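Local coordinates for protein D-alanyl transferase DltD (Enterococcus faecium TX0133A04, PDB 6PFX) that probably transfers D-alanine in the D-alanylation of lipoteichoic acid, a step of Gram-positive cell wall biogenesis at the membrane, at residues 287-299 with 329-343. Residues are numbered along the deposited sequence; the frame is centred on the assembly and turned at random.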
loop_
_atom_site.group_PDB
_atom_site.type_symbol
_atom_site.label_atom_id
_atom_site.label_comp_id
_atom_site.label_asym_id
_atom_site.label_seq_id
_atom_site.Cartn_x
_atom_site.Cartn_y
_atom_site.Cartn_z
ATOM N N ASN A 287 -4.588 -7.569 -13.273
ATOM C CA ASN A 287 -5.214 -6.456 -12.586
ATOM C C ASN A 287 -4.950 -5.171 -13.359
ATOM O O ASN A 287 -3.842 -4.940 -13.842
ATOM C CB ASN A 287 -4.614 -6.274 -11.192
ATOM C CG ASN A 287 -4.967 -7.389 -10.251
ATOM O OD1 ASN A 287 -4.095 -8.020 -9.666
ATOM N ND2 ASN A 287 -6.253 -7.657 -10.112
ATOM N N GLU A 288 -5.959 -4.319 -13.453
ATOM C CA GLU A 288 -5.750 -2.936 -13.853
ATOM C C GLU A 288 -5.568 -2.137 -12.571
ATOM O O GLU A 288 -6.318 -2.329 -11.609
ATOM C CB GLU A 288 -6.942 -2.409 -14.639
ATOM C CG GLU A 288 -7.092 -3.058 -16.029
ATOM C CD GLU A 288 -6.068 -2.559 -17.055
ATOM O OE1 GLU A 288 -5.352 -1.567 -16.800
ATOM O OE2 GLU A 288 -5.974 -3.170 -18.142
ATOM N N VAL A 289 -4.554 -1.283 -12.534
ATOM C CA VAL A 289 -4.154 -0.643 -11.289
ATOM C C VAL A 289 -4.027 0.857 -11.503
ATOM O O VAL A 289 -3.514 1.307 -12.534
ATOM C CB VAL A 289 -2.801 -1.190 -10.763
ATOM C CG1 VAL A 289 -2.545 -0.743 -9.319
ATOM C CG2 VAL A 289 -2.707 -2.693 -10.879
ATOM N N LEU A 290 -4.490 1.626 -10.515
ATOM C CA LEU A 290 -4.159 3.040 -10.367
ATOM C C LEU A 290 -3.179 3.174 -9.204
ATOM O O LEU A 290 -3.515 2.843 -8.059
ATOM C CB LEU A 290 -5.406 3.892 -10.107
ATOM C CG LEU A 290 -5.169 5.359 -9.708
ATOM C CD1 LEU A 290 -4.499 6.170 -10.827
ATOM C CD2 LEU A 290 -6.479 6.048 -9.266
ATOM N N PHE A 291 -1.966 3.634 -9.503
ATOM C CA PHE A 291 -0.965 3.928 -8.487
ATOM C C PHE A 291 -1.025 5.411 -8.151
ATOM O O PHE A 291 -1.209 6.246 -9.038
ATOM C CB PHE A 291 0.446 3.571 -8.971
ATOM C CG PHE A 291 0.648 2.095 -9.204
ATOM C CD1 PHE A 291 1.005 1.264 -8.158
ATOM C CD2 PHE A 291 0.478 1.542 -10.466
ATOM C CE1 PHE A 291 1.187 -0.103 -8.354
ATOM C CE2 PHE A 291 0.652 0.167 -10.673
ATOM C CZ PHE A 291 1.014 -0.649 -9.615
ATOM N N ILE A 292 -0.902 5.725 -6.861
ATOM C CA ILE A 292 -0.912 7.099 -6.348
ATOM C C ILE A 292 0.390 7.325 -5.592
ATOM O O ILE A 292 0.744 6.529 -4.713
ATOM C CB ILE A 292 -2.142 7.348 -5.443
ATOM C CG1 ILE A 292 -3.419 7.051 -6.239
ATOM C CG2 ILE A 292 -2.122 8.776 -4.860
ATOM C CD1 ILE A 292 -4.705 6.996 -5.429
ATOM N N ILE A 293 1.087 8.417 -5.924
ATOM C CA ILE A 293 2.344 8.790 -5.282
ATOM C C ILE A 293 2.121 10.123 -4.584
ATOM O O ILE A 293 1.969 11.153 -5.260
ATOM C CB ILE A 293 3.477 8.965 -6.296
ATOM C CG1 ILE A 293 3.602 7.734 -7.188
ATOM C CG2 ILE A 293 4.774 9.164 -5.530
ATOM C CD1 ILE A 293 4.648 7.840 -8.295
ATOM N N PRO A 294 2.053 10.148 -3.259
ATOM C CA PRO A 294 1.792 11.398 -2.547
ATOM C C PRO A 294 3.054 12.221 -2.408
ATOM O O PRO A 294 4.171 11.686 -2.444
ATOM C CB PRO A 294 1.340 10.922 -1.160
ATOM C CG PRO A 294 2.157 9.651 -0.975
ATOM C CD PRO A 294 2.076 8.991 -2.346
ATOM N N PRO A 295 2.905 13.514 -2.187
ATOM C CA PRO A 295 4.046 14.379 -1.894
ATOM C C PRO A 295 4.378 14.339 -0.408
ATOM O O PRO A 295 3.751 13.650 0.384
ATOM C CB PRO A 295 3.495 15.759 -2.235
ATOM C CG PRO A 295 2.048 15.648 -1.806
ATOM C CD PRO A 295 1.628 14.251 -2.200
ATOM N N VAL A 296 5.391 15.117 -0.038
ATOM C CA VAL A 296 5.640 15.485 1.349
ATOM C C VAL A 296 5.379 16.976 1.462
ATOM O O VAL A 296 5.824 17.745 0.604
ATOM C CB VAL A 296 7.072 15.151 1.791
ATOM C CG1 VAL A 296 7.304 15.701 3.190
ATOM C CG2 VAL A 296 7.286 13.665 1.745
ATOM N N ASN A 297 4.584 17.360 2.463
ATOM C CA ASN A 297 4.262 18.739 2.802
ATOM C C ASN A 297 5.504 19.608 2.712
ATOM O O ASN A 297 6.485 19.380 3.423
ATOM C CB ASN A 297 3.716 18.706 4.242
ATOM C CG ASN A 297 3.328 20.072 4.770
ATOM O OD1 ASN A 297 3.865 21.090 4.346
ATOM N ND2 ASN A 297 2.417 20.093 5.744
ATOM N N GLU A 298 5.469 20.605 1.815
ATOM C CA GLU A 298 6.655 21.419 1.574
ATOM C C GLU A 298 6.999 22.308 2.766
ATOM O O GLU A 298 8.178 22.583 3.007
ATOM C CB GLU A 298 6.498 22.263 0.309
ATOM C CG GLU A 298 7.832 22.791 -0.213
ATOM C CD GLU A 298 7.690 23.583 -1.493
ATOM O OE1 GLU A 298 8.713 24.111 -1.972
ATOM O OE2 GLU A 298 6.558 23.679 -2.016
ATOM N N LYS A 299 6.010 22.755 3.538
ATOM C CA LYS A 299 6.336 23.534 4.730
ATOM C C LYS A 299 7.149 22.693 5.703
ATOM O O LYS A 299 8.067 23.190 6.363
ATOM C CB LYS A 299 5.069 24.052 5.396
ATOM C CG LYS A 299 4.409 25.180 4.633
ATOM C CD LYS A 299 3.117 25.615 5.292
ATOM C CE LYS A 299 2.432 26.678 4.449
ATOM N NZ LYS A 299 1.072 27.031 4.937
ATOM N N ARG A 329 -0.942 3.826 -15.483
ATOM C CA ARG A 329 -2.032 4.560 -14.839
ATOM C C ARG A 329 -1.539 4.970 -13.456
ATOM O O ARG A 329 -1.581 4.181 -12.505
ATOM C CB ARG A 329 -3.285 3.702 -14.754
ATOM C CG ARG A 329 -4.516 4.445 -14.263
ATOM C CD ARG A 329 -5.706 3.516 -14.109
ATOM N NE ARG A 329 -6.194 2.924 -15.347
ATOM C CZ ARG A 329 -5.890 1.695 -15.755
ATOM N NH1 ARG A 329 -5.059 0.941 -15.052
ATOM N NH2 ARG A 329 -6.400 1.227 -16.885
ATOM N N ILE A 330 -1.065 6.207 -13.361
ATOM C CA ILE A 330 -0.314 6.682 -12.208
ATOM C C ILE A 330 -0.768 8.103 -11.928
ATOM O O ILE A 330 -0.731 8.958 -12.820
ATOM C CB ILE A 330 1.206 6.675 -12.467
ATOM C CG1 ILE A 330 1.707 5.285 -12.855
ATOM C CG2 ILE A 330 1.961 7.181 -11.222
ATOM C CD1 ILE A 330 3.132 5.259 -13.331
ATOM N N ALA A 331 -1.186 8.348 -10.701
ATOM C CA ALA A 331 -1.478 9.693 -10.212
ATOM C C ALA A 331 -0.271 10.121 -9.392
ATOM O O ALA A 331 -0.156 9.778 -8.213
ATOM C CB ALA A 331 -2.736 9.693 -9.357
ATOM N N ASP A 332 0.618 10.881 -10.007
ATOM C CA ASP A 332 1.849 11.334 -9.367
ATOM C C ASP A 332 1.593 12.726 -8.810
ATOM O O ASP A 332 1.467 13.691 -9.571
ATOM C CB ASP A 332 2.977 11.348 -10.396
ATOM C CG ASP A 332 4.277 11.916 -9.852
ATOM O OD1 ASP A 332 4.346 12.293 -8.665
ATOM O OD2 ASP A 332 5.247 11.980 -10.631
ATOM N N PHE A 333 1.482 12.823 -7.484
ATOM C CA PHE A 333 1.204 14.084 -6.807
ATOM C C PHE A 333 2.437 14.682 -6.116
ATOM O O PHE A 333 2.294 15.587 -5.289
ATOM C CB PHE A 333 0.068 13.897 -5.791
ATOM C CG PHE A 333 -1.270 13.543 -6.391
ATOM C CD1 PHE A 333 -1.780 14.238 -7.470
ATOM C CD2 PHE A 333 -2.030 12.534 -5.835
ATOM C CE1 PHE A 333 -3.019 13.905 -7.994
ATOM C CE2 PHE A 333 -3.263 12.217 -6.343
ATOM C CZ PHE A 333 -3.752 12.898 -7.420
ATOM N N VAL A 334 3.642 14.217 -6.449
ATOM C CA VAL A 334 4.844 14.744 -5.802
ATOM C C VAL A 334 4.921 16.252 -5.969
ATOM O O VAL A 334 5.399 16.966 -5.076
ATOM C CB VAL A 334 6.086 14.034 -6.368
ATOM C CG1 VAL A 334 7.388 14.655 -5.878
ATOM C CG2 VAL A 334 6.012 12.552 -6.001
ATOM N N ASN A 335 4.457 16.762 -7.105
ATOM C CA ASN A 335 4.509 18.197 -7.353
ATOM C C ASN A 335 3.415 18.984 -6.627
ATOM O O ASN A 335 3.323 20.205 -6.821
ATOM C CB ASN A 335 4.483 18.511 -8.855
ATOM C CG ASN A 335 3.111 18.318 -9.489
ATOM O OD1 ASN A 335 2.134 17.937 -8.834
ATOM N ND2 ASN A 335 3.033 18.599 -10.788
ATOM N N GLN A 336 2.623 18.339 -5.768
ATOM C CA GLN A 336 1.614 19.018 -4.959
ATOM C C GLN A 336 2.113 19.310 -3.552
ATOM O O GLN A 336 1.316 19.615 -2.658
ATOM C CB GLN A 336 0.336 18.179 -4.913
ATOM C CG GLN A 336 -0.324 18.008 -6.262
ATOM C CD GLN A 336 -0.777 19.322 -6.829
ATOM O OE1 GLN A 336 -1.533 20.057 -6.190
ATOM N NE2 GLN A 336 -0.310 19.639 -8.029
ATOM N N ALA A 337 3.424 19.212 -3.338
ATOM C CA ALA A 337 3.998 19.454 -2.022
ATOM C C ALA A 337 3.618 20.810 -1.436
ATOM O O ALA A 337 3.437 20.933 -0.222
ATOM C CB ALA A 337 5.521 19.347 -2.115
ATOM N N GLY A 338 3.501 21.836 -2.275
ATOM C CA GLY A 338 3.120 23.168 -1.857
ATOM C C GLY A 338 1.646 23.467 -1.770
ATOM O O GLY A 338 1.270 24.590 -1.419
ATOM N N THR A 339 0.788 22.495 -2.057
ATOM C CA THR A 339 -0.655 22.695 -2.006
ATOM C C THR A 339 -1.123 22.578 -0.563
ATOM O O THR A 339 -1.014 21.517 0.057
ATOM C CB THR A 339 -1.334 21.681 -2.918
ATOM O OG1 THR A 339 -0.844 21.855 -4.255
ATOM C CG2 THR A 339 -2.833 21.867 -2.871
ATOM N N ASN A 340 -1.599 23.680 0.000
ATOM C CA ASN A 340 -2.053 23.623 1.378
ATOM C C ASN A 340 -3.121 22.552 1.557
ATOM O O ASN A 340 -4.041 22.401 0.739
ATOM C CB ASN A 340 -2.589 24.981 1.827
ATOM C CG ASN A 340 -1.480 25.994 2.043
ATOM O OD1 ASN A 340 -0.323 25.627 2.221
ATOM N ND2 ASN A 340 -1.827 27.272 2.034
ATOM N N TYR A 341 -3.005 21.832 2.669
ATOM C CA TYR A 341 -3.990 20.857 3.115
ATOM C C TYR A 341 -4.035 19.626 2.230
ATOM O O TYR A 341 -4.983 18.840 2.328
ATOM C CB TYR A 341 -5.373 21.504 3.248
ATOM C CG TYR A 341 -5.295 22.860 3.886
ATOM C CD1 TYR A 341 -4.638 23.050 5.096
ATOM C CD2 TYR A 341 -5.835 23.963 3.254
ATOM C CE1 TYR A 341 -4.548 24.306 5.668
ATOM C CE2 TYR A 341 -5.755 25.216 3.814
ATOM C CZ TYR A 341 -5.117 25.386 5.021
ATOM O OH TYR A 341 -5.026 26.652 5.577
ATOM N N PHE A 342 -3.035 19.435 1.357
ATOM C CA PHE A 342 -2.966 18.211 0.564
ATOM C C PHE A 342 -2.717 17.011 1.466
ATOM O O PHE A 342 -3.358 15.964 1.308
ATOM C CB PHE A 342 -1.863 18.316 -0.507
ATOM C CG PHE A 342 -2.088 17.440 -1.709
ATOM C CD1 PHE A 342 -2.846 17.893 -2.772
ATOM C CD2 PHE A 342 -1.541 16.178 -1.787
ATOM C CE1 PHE A 342 -3.076 17.105 -3.877
ATOM C CE2 PHE A 342 -1.772 15.384 -2.892
ATOM C CZ PHE A 342 -2.532 15.852 -3.937
ATOM N N MET A 343 -1.796 17.154 2.421
ATOM C CA MET A 343 -1.482 16.133 3.406
ATOM C C MET A 343 -2.057 16.545 4.752
ATOM O O MET A 343 -2.155 17.736 5.064
ATOM C CB MET A 343 0.028 15.952 3.536
ATOM C CG MET A 343 0.707 15.823 2.209
ATOM S SD MET A 343 0.179 14.363 1.337
ATOM C CE MET A 343 1.079 13.125 2.245
HETATM O O HOH W 1 -0.932 1.348 -13.833
HETATM O O HOH W 2 6.724 16.013 -2.618
HETATM O O HOH W 3 0.659 18.101 6.379
#
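Arg329 reaches back across Val289 to Glu288, its chain bent at chi3 (-65°) so that NH1 and NH2 both donate to Glu288 OE1 in an end-on salt bridge, with 3.0 Å from NH2 to OE1. The carboxylate stands almost perpendicular to the guanidinium, and OE1 also bonds Ser373. NH1 additionally donates to Val289 O, which it meets from above the carbonyl plane, fixing the guanidinium by its edge. From here the strands run parallel: Phe291 N donates to Arg329 O, Ala331 N to Phe291 O at 2.7 Å, Ile293 N to Ala331 O, and Phe333 N to Ile293 O. Ile330 CG2 touches Ile293 CD1 on one face of the sheet, while Ala331 CB meets Ile292 CG1 on the other. Asp332 OD1 closes an Asx turn onto Val334 N; OD2 is salt-bridged to Lys319. Phe333 CB packs on Pro295 CD, and Val334 CG2 lies 3.6 Å from Ile293 CG2. Ala337 CB meets Pro295 CB, and its O accepts from Glu298 N (2.9 Å) at the start of helix 298-304, where Asn297 is the N-cap. Phe342 CD2 touches Pro295 CG, and Met343 SD Pro295 CD. This parallel edge pairing, 330-332 outermost in a 2-1-3-4-5 sheet with a helical crossover between the strands, is characteristic of the SGNH-hydrolase-like alpha/beta fold.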